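Local structure of dienelactone hydrolase (Anabaena variabilis, 2O2G) at residues 34-40 against 113-119; 40-44 against 119-124; 60-65 against 214-219; 139-145 against 161-166. The protein probably acts as a hydrolase of the dienelactone hydrolase family, an alpha/beta-hydrolase whose natural substrate is not established. The contacts are given in a common frame with arbitrary orientation. Where two conformers were deposited one is given. Numbering follows the deposited sequence.

Contact 1. Residues 34-40 against 113-119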
loop_
_atom_site.group_PDB
_atom_site.type_symbol
_atom_site.label_atom_id
_atom_site.label_comp_id
_atom_site.label_asym_id
_atom_site.label_seq_id
_atom_site.Cartn_x
_atom_site.Cartn_y
_atom_site.Cartn_z
ATOM N N ALA A 34 4.303 13.774 -13.066
ATOM C CA ALA A 34 3.859 13.248 -11.770
ATOM C C ALA A 34 4.563 13.936 -10.594
ATOM O O ALA A 34 5.748 14.264 -10.654
ATOM C CB ALA A 34 4.051 11.715 -11.676
ATOM N N THR A 35 3.791 14.128 -9.540
ATOM C CA THR A 35 4.251 14.721 -8.286
ATOM C C THR A 35 4.164 13.731 -7.095
ATOM O O THR A 35 4.881 13.905 -6.121
ATOM C CB THR A 35 3.433 15.978 -7.945
ATOM O OG1 THR A 35 2.089 15.610 -7.613
ATOM C CG2 THR A 35 3.408 16.934 -9.123
ATOM N N GLY A 36 3.311 12.711 -7.181
ATOM C CA GLY A 36 3.165 11.729 -6.112
ATOM C C GLY A 36 3.468 10.335 -6.607
ATOM O O GLY A 36 3.362 10.065 -7.821
ATOM N N ILE A 37 3.903 9.467 -5.681
ATOM C CA ILE A 37 4.115 8.075 -6.009
ATOM C C ILE A 37 3.470 7.214 -4.930
ATOM O O ILE A 37 3.604 7.488 -3.725
ATOM C CB ILE A 37 5.599 7.717 -6.204
ATOM C CG1 ILE A 37 5.715 6.302 -6.810
ATOM C CG2 ILE A 37 6.379 7.851 -4.913
ATOM C CD1 ILE A 37 7.076 5.998 -7.391
ATOM N N VAL A 38 2.762 6.190 -5.392
ATOM C CA VAL A 38 2.100 5.247 -4.515
ATOM C C VAL A 38 2.855 3.911 -4.475
ATOM O O VAL A 38 2.965 3.196 -5.483
ATOM C CB VAL A 38 0.675 5.023 -4.985
ATOM C CG1 VAL A 38 -0.036 4.011 -4.081
ATOM C CG2 VAL A 38 -0.057 6.373 -5.031
ATOM N N LEU A 39 3.378 3.595 -3.300
ATOM C CA LEU A 39 4.043 2.341 -3.064
ATOM C C LEU A 39 2.999 1.338 -2.556
ATOM O O LEU A 39 2.294 1.606 -1.566
ATOM C CB LEU A 39 5.162 2.527 -2.065
ATOM C CG LEU A 39 6.051 1.325 -1.699
ATOM C CD1 LEU A 39 6.830 0.686 -2.823
ATOM C CD2 LEU A 39 7.028 1.797 -0.683
ATOM N N PHE A 40 2.903 0.190 -3.235
ATOM C CA PHE A 40 1.928 -0.859 -2.896
ATOM C C PHE A 40 2.466 -1.975 -2.009
ATOM O O PHE A 40 3.483 -2.525 -2.323
ATOM C CB PHE A 40 1.420 -1.536 -4.168
ATOM C CG PHE A 40 0.460 -0.737 -4.934
ATOM C CD1 PHE A 40 0.876 0.372 -5.638
ATOM C CD2 PHE A 40 -0.879 -1.117 -5.012
ATOM C CE1 PHE A 40 -0.023 1.111 -6.371
ATOM C CE2 PHE A 40 -1.771 -0.391 -5.764
ATOM C CZ PHE A 40 -1.351 0.732 -6.426
ATOM N N HIS A 113 11.956 13.424 -6.113
ATOM C CA HIS A 113 11.001 14.519 -6.087
ATOM C C HIS A 113 9.568 14.069 -5.824
ATOM O O HIS A 113 8.694 14.914 -5.621
ATOM C CB HIS A 113 11.012 15.230 -7.430
ATOM C CG HIS A 113 10.508 14.388 -8.570
ATOM N ND1 HIS A 113 11.246 13.356 -9.120
ATOM C CD2 HIS A 113 9.363 14.458 -9.294
ATOM C CE1 HIS A 113 10.568 12.823 -10.124
ATOM N NE2 HIS A 113 9.420 13.463 -10.245
ATOM N N LEU A 114 9.305 12.754 -5.831
ATOM C CA LEU A 114 7.932 12.299 -5.693
ATOM C C LEU A 114 7.458 12.162 -4.247
ATOM O O LEU A 114 8.182 11.649 -3.392
ATOM C CB LEU A 114 7.747 10.989 -6.455
ATOM C CG LEU A 114 7.984 11.066 -7.976
ATOM C CD1 LEU A 114 8.139 9.662 -8.544
ATOM C CD2 LEU A 114 6.867 11.831 -8.707
ATOM N N LYS A 115 6.231 12.605 -3.979
ATOM C CA LYS A 115 5.648 12.450 -2.634
ATOM C C LYS A 115 5.113 11.025 -2.451
ATOM O O LYS A 115 4.210 10.560 -3.171
ATOM C CB LYS A 115 4.595 13.510 -2.316
ATOM C CG LYS A 115 5.198 14.878 -1.932
ATOM C CD LYS A 115 5.747 15.628 -3.076
ATOM C CE LYS A 115 6.566 16.840 -2.626
ATOM N NZ LYS A 115 5.851 17.668 -1.640
ATOM N N VAL A 116 5.647 10.346 -1.444
ATOM C CA VAL A 116 5.298 8.964 -1.236
ATOM C C VAL A 116 4.003 8.762 -0.483
ATOM O O VAL A 116 3.768 9.377 0.554
ATOM C CB VAL A 116 6.404 8.162 -0.533
ATOM C CG1 VAL A 116 5.945 6.721 -0.275
ATOM C CG2 VAL A 116 7.695 8.152 -1.378
ATOM N N GLY A 117 3.175 7.867 -1.028
ATOM C CA GLY A 117 1.956 7.404 -0.367
ATOM C C GLY A 117 1.963 5.876 -0.372
ATOM O O GLY A 117 2.605 5.254 -1.209
ATOM N N TYR A 118 1.201 5.257 0.526
ATOM C CA TYR A 118 1.142 3.804 0.574
ATOM C C TYR A 118 -0.264 3.282 0.282
ATOM O O TYR A 118 -1.299 3.881 0.727
ATOM C CB TYR A 118 1.531 3.249 1.948
ATOM C CG TYR A 118 2.947 3.461 2.471
ATOM C CD1 TYR A 118 4.037 3.627 1.642
ATOM C CD2 TYR A 118 3.179 3.368 3.829
ATOM C CE1 TYR A 118 5.311 3.774 2.171
ATOM C CE2 TYR A 118 4.442 3.484 4.369
ATOM C CZ TYR A 118 5.504 3.681 3.555
ATOM O OH TYR A 118 6.733 3.806 4.160
ATOM N N PHE A 119 -0.306 2.206 -0.491
ATOM C CA PHE A 119 -1.550 1.480 -0.751
ATOM C C PHE A 119 -1.300 0.099 -0.230
ATOM O O PHE A 119 -0.559 -0.666 -0.850
ATOM C CB PHE A 119 -1.963 1.473 -2.221
ATOM C CG PHE A 119 -3.284 0.756 -2.463
ATOM C CD1 PHE A 119 -3.336 -0.635 -2.580
ATOM C CD2 PHE A 119 -4.471 1.458 -2.550
ATOM C CE1 PHE A 119 -4.580 -1.301 -2.788
ATOM C CE2 PHE A 119 -5.720 0.796 -2.727
ATOM C CZ PHE A 119 -5.776 -0.560 -2.844
HETATM O O HOH W 1 7.359 13.098 -12.221
#

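Contact 2. Residues 40-44 against 119-124. With SO4 (sulfate ion), chain B.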
loop_
_atom_site.group_PDB
_atom_site.type_symbol
_atom_site.label_atom_id
_atom_site.label_comp_id
_atom_site.label_asym_id
_atom_site.label_seq_id
_atom_site.Cartn_x
_atom_site.Cartn_y
_atom_site.Cartn_z
ATOM N N PHE A 40 2.903 0.190 -3.235
ATOM C CA PHE A 40 1.928 -0.859 -2.896
ATOM C C PHE A 40 2.466 -1.975 -2.009
ATOM O O PHE A 40 3.483 -2.525 -2.323
ATOM C CB PHE A 40 1.420 -1.536 -4.168
ATOM C CG PHE A 40 0.460 -0.737 -4.934
ATOM C CD1 PHE A 40 0.876 0.372 -5.638
ATOM C CD2 PHE A 40 -0.879 -1.117 -5.012
ATOM C CE1 PHE A 40 -0.023 1.111 -6.371
ATOM C CE2 PHE A 40 -1.771 -0.391 -5.764
ATOM C CZ PHE A 40 -1.351 0.732 -6.426
ATOM N N ALA A 41 1.803 -2.253 -0.886
ATOM C CA ALA A 41 2.104 -3.376 -0.004
ATOM C C ALA A 41 1.065 -4.417 -0.351
ATOM O O ALA A 41 -0.115 -4.204 -0.103
ATOM C CB ALA A 41 1.960 -2.975 1.453
ATOM N N HIS A 42 1.492 -5.520 -0.950
ATOM C CA HIS A 42 0.596 -6.576 -1.379
ATOM C C HIS A 42 0.190 -7.402 -0.173
ATOM O O HIS A 42 0.786 -7.281 0.919
ATOM C CB HIS A 42 1.258 -7.443 -2.488
ATOM C CG HIS A 42 2.540 -8.119 -2.058
ATOM N ND1 HIS A 42 2.575 -9.149 -1.137
ATOM C CD2 HIS A 42 3.830 -7.901 -2.418
ATOM C CE1 HIS A 42 3.831 -9.528 -0.948
ATOM N NE2 HIS A 42 4.610 -8.799 -1.727
ATOM N N GLY A 43 -0.861 -8.190 -0.328
ATOM C CA GLY A 43 -1.305 -9.083 0.777
ATOM C C GLY A 43 -0.441 -10.316 0.893
ATOM O O GLY A 43 0.416 -10.581 0.016
ATOM N N SER A 44 -0.697 -11.094 1.949
ATOM C CA SER A 44 0.096 -12.256 2.270
ATOM C C SER A 44 -0.036 -13.305 1.202
ATOM O O SER A 44 -1.154 -13.688 0.857
ATOM C CB SER A 44 -0.325 -12.857 3.617
ATOM O OG SER A 44 -0.177 -11.914 4.657
ATOM N N PHE A 119 -0.306 2.206 -0.491
ATOM C CA PHE A 119 -1.550 1.480 -0.751
ATOM C C PHE A 119 -1.300 0.099 -0.230
ATOM O O PHE A 119 -0.559 -0.666 -0.850
ATOM C CB PHE A 119 -1.963 1.473 -2.221
ATOM C CG PHE A 119 -3.284 0.756 -2.463
ATOM C CD1 PHE A 119 -3.336 -0.635 -2.580
ATOM C CD2 PHE A 119 -4.471 1.458 -2.550
ATOM C CE1 PHE A 119 -4.580 -1.301 -2.788
ATOM C CE2 PHE A 119 -5.720 0.796 -2.727
ATOM C CZ PHE A 119 -5.776 -0.560 -2.844
ATOM N N GLY A 120 -1.907 -0.234 0.915
ATOM C CA GLY A 120 -1.690 -1.510 1.521
ATOM C C GLY A 120 -2.909 -2.388 1.361
ATOM O O GLY A 120 -3.993 -1.966 1.744
ATOM N N ALA A 121 -2.720 -3.602 0.826
ATOM C CA ALA A 121 -3.818 -4.529 0.553
ATOM C C ALA A 121 -3.867 -5.668 1.574
ATOM O O ALA A 121 -2.839 -6.337 1.828
ATOM C CB ALA A 121 -3.678 -5.101 -0.839
ATOM N N SER A 122 -5.049 -5.876 2.138
ATOM C CA SER A 122 -5.266 -6.943 3.109
ATOM C C SER A 122 -4.199 -6.871 4.216
ATOM O O SER A 122 -4.108 -5.855 4.877
ATOM C CB SER A 122 -5.312 -8.288 2.390
ATOM O OG SER A 122 -6.362 -8.295 1.441
ATOM N N THR A 123 -3.376 -7.908 4.428
ATOM C CA THR A 123 -2.310 -7.815 5.460
ATOM C C THR A 123 -1.294 -6.650 5.214
ATOM O O THR A 123 -0.635 -6.158 6.164
ATOM C CB THR A 123 -1.523 -9.152 5.647
ATOM O OG1 THR A 123 -0.904 -9.530 4.412
ATOM C CG2 THR A 123 -2.430 -10.258 6.147
ATOM N N GLY A 124 -1.172 -6.204 3.962
ATOM C CA GLY A 124 -0.339 -5.041 3.623
ATOM C C GLY A 124 -0.757 -3.737 4.311
ATOM O O GLY A 124 0.090 -2.854 4.586
HETATM S S SO4 B . -3.666 -8.656 -2.919
HETATM O O1 SO4 B . -2.401 -7.964 -2.752
HETATM O O2 SO4 B . -3.364 -9.873 -3.616
HETATM O O3 SO4 B . -4.476 -7.845 -3.808
HETATM O O4 SO4 B . -4.353 -8.887 -1.654
HETATM O O HOH W 2 1.413 -8.359 3.279
HETATM O O HOH W 3 -3.415 -10.843 2.762
#

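Contact 3. Residues 60-65 against 214-219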
loop_
_atom_site.group_PDB
_atom_site.type_symbol
_atom_site.label_atom_id
_atom_site.label_comp_id
_atom_site.label_asym_id
_atom_site.label_seq_id
_atom_site.Cartn_x
_atom_site.Cartn_y
_atom_site.Cartn_z
ATOM N N LEU A 60 -4.563 4.697 -10.907
ATOM C CA LEU A 60 -3.760 5.790 -10.345
ATOM C C LEU A 60 -2.891 6.419 -11.448
ATOM O O LEU A 60 -2.818 7.649 -11.588
ATOM C CB LEU A 60 -2.879 5.287 -9.187
ATOM C CG LEU A 60 -3.630 4.622 -8.012
ATOM C CD1 LEU A 60 -2.664 4.072 -6.964
ATOM C CD2 LEU A 60 -4.590 5.588 -7.354
ATOM N N GLN A 61 -2.235 5.582 -12.234
ATOM C CA GLN A 61 -1.407 6.088 -13.358
ATOM C C GLN A 61 -2.217 6.990 -14.291
ATOM O O GLN A 61 -1.734 8.016 -14.752
ATOM C CB GLN A 61 -0.840 4.924 -14.157
ATOM C CG GLN A 61 0.208 4.087 -13.422
ATOM C CD GLN A 61 0.367 2.709 -14.010
ATOM O OE1 GLN A 61 0.030 2.468 -15.174
ATOM N NE2 GLN A 61 0.875 1.790 -13.217
ATOM N N GLN A 62 -3.425 6.557 -14.628
ATOM C CA GLN A 62 -4.326 7.304 -15.500
ATOM C C GLN A 62 -4.702 8.674 -14.913
ATOM O O GLN A 62 -4.993 9.597 -15.645
ATOM C CB GLN A 62 -5.594 6.484 -15.779
ATOM C CG GLN A 62 -5.406 5.368 -16.849
ATOM C CD GLN A 62 -6.598 4.373 -16.978
ATOM O OE1 GLN A 62 -7.575 4.406 -16.211
ATOM N NE2 GLN A 62 -6.494 3.475 -17.963
ATOM N N ALA A 63 -4.717 8.790 -13.585
ATOM C CA ALA A 63 -4.982 10.055 -12.949
ATOM C C ALA A 63 -3.692 10.893 -12.869
ATOM O O ALA A 63 -3.747 12.048 -12.480
ATOM C CB ALA A 63 -5.609 9.838 -11.574
ATOM N N GLY A 64 -2.539 10.308 -13.214
ATOM C CA GLY A 64 -1.247 11.021 -13.225
ATOM C C GLY A 64 -0.322 10.770 -12.038
ATOM O O GLY A 64 0.611 11.546 -11.810
ATOM N N LEU A 65 -0.600 9.710 -11.268
ATOM C CA LEU A 65 0.225 9.291 -10.153
ATOM C C LEU A 65 1.205 8.224 -10.561
ATOM O O LEU A 65 0.843 7.294 -11.310
ATOM C CB LEU A 65 -0.633 8.679 -9.049
ATOM C CG LEU A 65 -1.434 9.680 -8.206
ATOM C CD1 LEU A 65 -2.620 9.000 -7.522
ATOM C CD2 LEU A 65 -0.519 10.409 -7.191
ATOM N N ALA A 214 -9.209 5.553 -3.801
ATOM C CA ALA A 214 -7.786 5.678 -3.571
ATOM C C ALA A 214 -7.217 6.819 -4.431
ATOM O O ALA A 214 -6.476 7.648 -3.927
ATOM C CB ALA A 214 -7.062 4.328 -3.858
ATOM N N SER A 215 -7.574 6.880 -5.705
ATOM C CA SER A 215 -7.134 7.960 -6.556
ATOM C C SER A 215 -7.485 9.346 -5.978
ATOM O O SER A 215 -6.616 10.215 -5.888
ATOM C CB SER A 215 -7.729 7.838 -7.947
ATOM O OG SER A 215 -7.233 8.861 -8.763
ATOM N N GLU A 216 -8.738 9.553 -5.590
ATOM C CA GLU A 216 -9.169 10.834 -4.979
ATOM C C GLU A 216 -8.305 11.202 -3.780
ATOM O O GLU A 216 -7.884 12.359 -3.611
ATOM C CB GLU A 216 -10.645 10.760 -4.525
ATOM C CG GLU A 216 -11.548 10.871 -5.725
ATOM C CD GLU A 216 -12.984 10.538 -5.440
ATOM O OE1 GLU A 216 -13.255 9.806 -4.466
ATOM O OE2 GLU A 216 -13.834 11.011 -6.230
ATOM N N TRP A 217 -8.038 10.208 -2.948
ATOM C CA TRP A 217 -7.250 10.425 -1.743
ATOM C C TRP A 217 -5.814 10.810 -2.046
ATOM O O TRP A 217 -5.306 11.811 -1.499
ATOM C CB TRP A 217 -7.276 9.183 -0.854
ATOM C CG TRP A 217 -6.803 9.368 0.558
ATOM C CD1 TRP A 217 -5.581 9.033 1.061
ATOM C CD2 TRP A 217 -7.568 9.856 1.669
ATOM N NE1 TRP A 217 -5.525 9.321 2.380
ATOM C CE2 TRP A 217 -6.731 9.816 2.796
ATOM C CE3 TRP A 217 -8.879 10.333 1.814
ATOM C CZ2 TRP A 217 -7.154 10.226 4.073
ATOM C CZ3 TRP A 217 -9.307 10.739 3.058
ATOM C CH2 TRP A 217 -8.441 10.669 4.194
ATOM N N PHE A 218 -5.161 10.013 -2.887
ATOM C CA PHE A 218 -3.740 10.248 -3.221
ATOM C C PHE A 218 -3.568 11.540 -3.995
ATOM O O PHE A 218 -2.601 12.292 -3.788
ATOM C CB PHE A 218 -3.178 9.052 -4.009
ATOM C CG PHE A 218 -3.015 7.800 -3.185
ATOM C CD1 PHE A 218 -2.360 7.834 -1.973
ATOM C CD2 PHE A 218 -3.480 6.582 -3.643
ATOM C CE1 PHE A 218 -2.162 6.691 -1.258
ATOM C CE2 PHE A 218 -3.268 5.424 -2.908
ATOM C CZ PHE A 218 -2.648 5.486 -1.722
HETATM N N MSE A 219 -4.498 11.837 -4.903
HETATM C CA MSE A 219 -4.381 13.077 -5.654
HETATM C C MSE A 219 -4.425 14.280 -4.725
HETATM O O MSE A 219 -3.669 15.256 -4.904
HETATM C CB MSE A 219 -5.446 13.134 -6.746
HETATM C CG MSE A 219 -5.158 12.134 -7.841
HETATM SE SE MSE A 219 -3.660 12.723 -8.901
HETATM C CE MSE A 219 -4.586 14.205 -9.557
#

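Contact 4. Residues 139-145 against 161-166. With SO4 (sulfate ion), chain B.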
loop_
_atom_site.group_PDB
_atom_site.type_symbol
_atom_site.label_atom_id
_atom_site.label_comp_id
_atom_site.label_asym_id
_atom_site.label_seq_id
_atom_site.Cartn_x
_atom_site.Cartn_y
_atom_site.Cartn_z
ATOM N N VAL A 139 6.187 9.997 4.384
ATOM C CA VAL A 139 4.971 9.368 3.878
ATOM C C VAL A 139 3.823 10.333 4.098
ATOM O O VAL A 139 3.553 10.726 5.234
ATOM C CB VAL A 139 4.680 8.039 4.575
ATOM C CG1 VAL A 139 3.439 7.379 3.926
ATOM C CG2 VAL A 139 5.922 7.130 4.527
ATOM N N GLN A 140 3.199 10.723 2.996
ATOM C CA GLN A 140 2.153 11.754 2.962
ATOM C C GLN A 140 0.712 11.279 2.881
ATOM O O GLN A 140 -0.219 12.111 2.971
ATOM C CB GLN A 140 2.404 12.731 1.807
ATOM C CG GLN A 140 3.720 13.508 1.933
ATOM C CD GLN A 140 3.803 14.790 1.098
ATOM O OE1 GLN A 140 4.848 15.436 1.095
ATOM N NE2 GLN A 140 2.702 15.182 0.406
ATOM N N ALA A 141 0.508 9.972 2.733
ATOM C CA ALA A 141 -0.837 9.401 2.663
ATOM C C ALA A 141 -0.794 7.890 2.702
ATOM O O ALA A 141 0.167 7.260 2.264
ATOM C CB ALA A 141 -1.601 9.878 1.383
ATOM N N VAL A 142 -1.847 7.301 3.254
ATOM C CA VAL A 142 -1.970 5.853 3.317
ATOM C C VAL A 142 -3.424 5.468 3.035
ATOM O O VAL A 142 -4.333 6.117 3.509
ATOM C CB VAL A 142 -1.569 5.269 4.709
ATOM C CG1 VAL A 142 -1.860 3.739 4.782
ATOM C CG2 VAL A 142 -0.108 5.552 5.032
ATOM N N VAL A 143 -3.608 4.426 2.239
ATOM C CA VAL A 143 -4.924 3.842 1.981
ATOM C C VAL A 143 -4.766 2.354 2.351
ATOM O O VAL A 143 -3.817 1.696 1.916
ATOM C CB VAL A 143 -5.359 3.968 0.521
ATOM C CG1 VAL A 143 -6.680 3.218 0.278
ATOM C CG2 VAL A 143 -5.495 5.400 0.123
ATOM N N SER A 144 -5.680 1.845 3.170
ATOM C CA SER A 144 -5.680 0.452 3.577
ATOM C C SER A 144 -6.916 -0.209 2.988
ATOM O O SER A 144 -8.027 0.247 3.260
ATOM C CB SER A 144 -5.662 0.325 5.092
ATOM O OG SER A 144 -5.979 -1.012 5.415
ATOM N N ARG A 145 -6.712 -1.209 2.117
ATOM C CA ARG A 145 -7.833 -1.924 1.466
ATOM C C ARG A 145 -8.114 -3.233 2.179
ATOM O O ARG A 145 -7.346 -4.200 2.068
ATOM C CB ARG A 145 -7.537 -2.190 -0.006
ATOM C CG ARG A 145 -8.700 -2.811 -0.801
ATOM C CD ARG A 145 -8.175 -3.749 -1.849
ATOM N NE ARG A 145 -7.720 -4.997 -1.214
ATOM C CZ ARG A 145 -7.008 -5.933 -1.815
ATOM N NH1 ARG A 145 -6.538 -5.754 -3.041
ATOM N NH2 ARG A 145 -6.684 -7.019 -1.144
ATOM N N ALA A 161 0.555 10.374 8.498
ATOM C CA ALA A 161 0.061 10.391 7.126
ATOM C C ALA A 161 -1.455 10.270 7.090
ATOM O O ALA A 161 -2.008 9.339 7.704
ATOM C CB ALA A 161 0.671 9.241 6.351
ATOM N N PRO A 162 -2.154 11.235 6.436
ATOM C CA PRO A 162 -3.626 11.091 6.292
ATOM C C PRO A 162 -4.001 9.708 5.729
ATOM O O PRO A 162 -3.575 9.320 4.624
ATOM C CB PRO A 162 -4.001 12.245 5.360
ATOM C CG PRO A 162 -2.948 13.310 5.705
ATOM C CD PRO A 162 -1.673 12.521 5.888
ATOM N N THR A 163 -4.861 9.020 6.470
ATOM C CA THR A 163 -5.190 7.612 6.253
ATOM C C THR A 163 -6.674 7.339 5.943
ATOM O O THR A 163 -7.570 7.746 6.664
ATOM C CB THR A 163 -4.813 6.819 7.538
ATOM O OG1 THR A 163 -3.403 6.931 7.765
ATOM C CG2 THR A 163 -5.230 5.375 7.465
ATOM N N LEU A 164 -6.882 6.591 4.868
ATOM C CA LEU A 164 -8.175 6.185 4.419
ATOM C C LEU A 164 -8.267 4.671 4.544
ATOM O O LEU A 164 -7.533 3.912 3.880
ATOM C CB LEU A 164 -8.350 6.574 2.948
ATOM C CG LEU A 164 -9.574 6.051 2.228
ATOM C CD1 LEU A 164 -10.854 6.493 2.914
ATOM C CD2 LEU A 164 -9.499 6.535 0.767
ATOM N N LEU A 165 -9.175 4.232 5.385
ATOM C CA LEU A 165 -9.456 2.819 5.572
ATOM C C LEU A 165 -10.684 2.443 4.685
ATOM O O LEU A 165 -11.738 3.076 4.747
ATOM C CB LEU A 165 -9.717 2.561 7.054
ATOM C CG LEU A 165 -8.625 2.933 8.067
ATOM C CD1 LEU A 165 -9.044 2.571 9.479
ATOM C CD2 LEU A 165 -7.317 2.250 7.770
ATOM N N ILE A 166 -10.524 1.453 3.823
ATOM C CA ILE A 166 -11.596 1.028 2.957
ATOM C C ILE A 166 -11.919 -0.394 3.293
ATOM O O ILE A 166 -11.007 -1.246 3.297
ATOM C CB ILE A 166 -11.204 1.076 1.431
ATOM C CG1 ILE A 166 -10.786 2.475 0.970
ATOM C CG2 ILE A 166 -12.406 0.636 0.569
ATOM C CD1 ILE A 166 -10.119 2.513 -0.460
HETATM S S SO4 B . -3.666 -8.656 -2.919
HETATM O O1 SO4 B . -2.401 -7.964 -2.752
HETATM O O2 SO4 B . -3.364 -9.873 -3.616
HETATM O O3 SO4 B . -4.476 -7.845 -3.808
HETATM O O4 SO4 B . -4.353 -8.887 -1.654
#

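Contact 1. Residues 34-40 against 113-119
Val-38 and Phe-40 meet Phe-119 on one face of this strand pair. Val-38 CG1 lies 3.7 Å from Phe-119 CB, and that same CB sits over the Phe-40 ring, 4.1 Å from its centroid, as a CH-pi contact; the two phenyl rings lie oblique to each other, with Phe-40 CD2 3.5 Å from Phe-119 CD1. Helix 51-63 closes over this face through Leu-60. On the other face Ile-37 CG2 packs 3.8 Å from Val-116 CG2, and Leu-39 CD2 is 3.9 Å from Tyr-118 CE1, beneath helix 91-107, where Thr-102 bonds the tyrosine hydroxyl. Between the faces runs a parallel ladder in which Ile-37 and Leu-39 each use both N and O: Ile-37 N donates to Lys-115 O (2.8 Å), Gly-117 N to Ile-37 O (2.8 Å), Leu-39 N to Gly-117 O (2.8 Å) and Phe-119 N to Leu-39 O (2.9 Å). Lys-115 N to Thr-35 O (2.8 Å) opens the ladder. Beyond it, at the exposed end, water 1 joins Ala-34 O (2.5 Å) to His-113 NE2 (2.9 Å). Two neighbouring parallel strands, joined through more than 70 residues and with helices on both faces, are characteristic of the central sheet of the alpha/beta-hydrolase fold.

Contact 2. Residues 40-44 against 119-124
Ser-122 has phi 51° and psi -120°, a strained backbone between strand 115-121 and helix 123-134. This fits the nucleophile elbow of alpha/beta-hydrolases, with Gly-120, Ser-122 and Gly-124 as its GxSxG pattern; Ser-122 would then be the nucleophile, probably in a triad with His-199 and Asp-171. The glycines answer to space: a CB on Gly-120 would run into Gly-124 O, and one on Gly-124 would strike Ala-41 O and His-42 O. Leading into the turn, the parallel ladder makes its last two rungs, Ala-41 N to Phe-119 O and Ala-121 N to Ala-41 O, both 2.8 Å. Past them the ladder stops though the chains stay close, Gly-43 CA 3.3 Å from Ala-121 O, and side chains and water make the links. Water 2 donates to His-42 O (2.7 Å) and bonds Thr-123 OG1 (2.8 Å), while His-42 ties its loop together through ND1 to Gly-43 O (2.8 Å) and reaches Leu-72 N through NE2. In the conformer given here Ser-122 OG bonds Arg-145, and a sulfate, probably from the crystallisation liquor, takes a hydrogen bond from Gly-43 N to its O1 (2.9 Å); Ser-46, Ser-50, Arg-52 and Arg-145 also hold it, so an anion fits beside the presumed nucleophile. At the far end a very short hydroxyl pair clasps the two segments, Ser-44 OG to Thr-123 OG1 at 2.5 Å.

Contact 3. Residues 60-65 against 214-219
The end of helix 51-63 comes up against a turn and a half of helix 206-221, with the CA atoms of Leu-60 and Ser-215 5.5 Å apart. Gly-64 terminates the first helix in a Schellman motif: its phi of 102° suits glycine, and Leu-65 N returns to Leu-60 O (3.0 Å) while Gly-64 N bonds Gln-61 O (2.9 Å). That turn points Leu-65 at the second helix, where its CD1 lies 3.6 Å from Phe-218 CB and its CG 3.8 Å from the SE of selenomethionine Met-219. Leu-60 CD2 reaches Ser-215 CA (3.6 Å) and the edge of the Phe-218 ring at CD2 (4.0 Å). Nearer solvent, Ala-63 CB meets Ser-215 OG at 3.4 Å and Ala-63 O lies 3.6 Å from Met-219 SE. Beneath both helices, Leu-60 and Phe-218 rest on Val-38 of the central sheet. The two segments meet through van der Waals contacts alone, mostly apolar, so their fit depends on shape, with both helices seated on the same face of the sheet.

Contact 4. Residues 139-145 against 161-166
Arg-145 grips a sulfate with both ends of its guanidinium, NH1 to O3 and NH2 to O4, each 3.0 Å; NH2 also bonds Ser-122 OG, the probable nucleophile. The ion likely comes from the crystallisation liquor. Behind this charged tip, the strands are joined by four backbone bonds: Val-142 N to Pro-162 O (3.0 Å), Leu-164 N to Val-142 O (2.9 Å), Ser-144 N to Leu-164 O (2.9 Å) and Ile-166 N to Ser-144 O (2.8 Å). Their axes run only 9° apart, neighbouring parallel strands in the second half of the alpha/beta-hydrolase sheet, where the connection between them carries no helix. Thr-163 OG1 donates to Ala-161 O (2.8 Å), bracing the entry around Pro-162, whose own O also accepts from Trp-217 NE1. On the face beneath helix 206-221, Val-143 CG1 touches Ile-166 CD1 at 3.6 Å; on the other, Ser-144 CB lies 3.7 Å from Leu-165 CD2. At the start of the pair, Ala-161 CB tucks against Val-139 O (3.4 Å) and Val-142 CG2 (4.0 Å).

Contacts 1, 2 and 4 are buried and built on one sheet, contact 2 running on into the loop and helix start at its end, while contact 3 is a partly exposed helix pair lying on it. Contacts 1 and 2 follow the same two strands and share Phe-40 and Phe-119, the first mostly apolar along the strands, the second opening into a polar loop. Strand 139-145 extends the ladder next door: Val-143 N is 2.8 Å from Tyr-118 O, and Arg-145 N is 2.8 Å from Gly-120 O. Contacts 2 and 4 meet at the same sulfate, which places the anion at the C-terminal ends of these strands. Phe-218 of contact 3 reaches into the others, its CZ 3.2 Å from Tyr-118 O and 3.4 Å from Val-143 CG2.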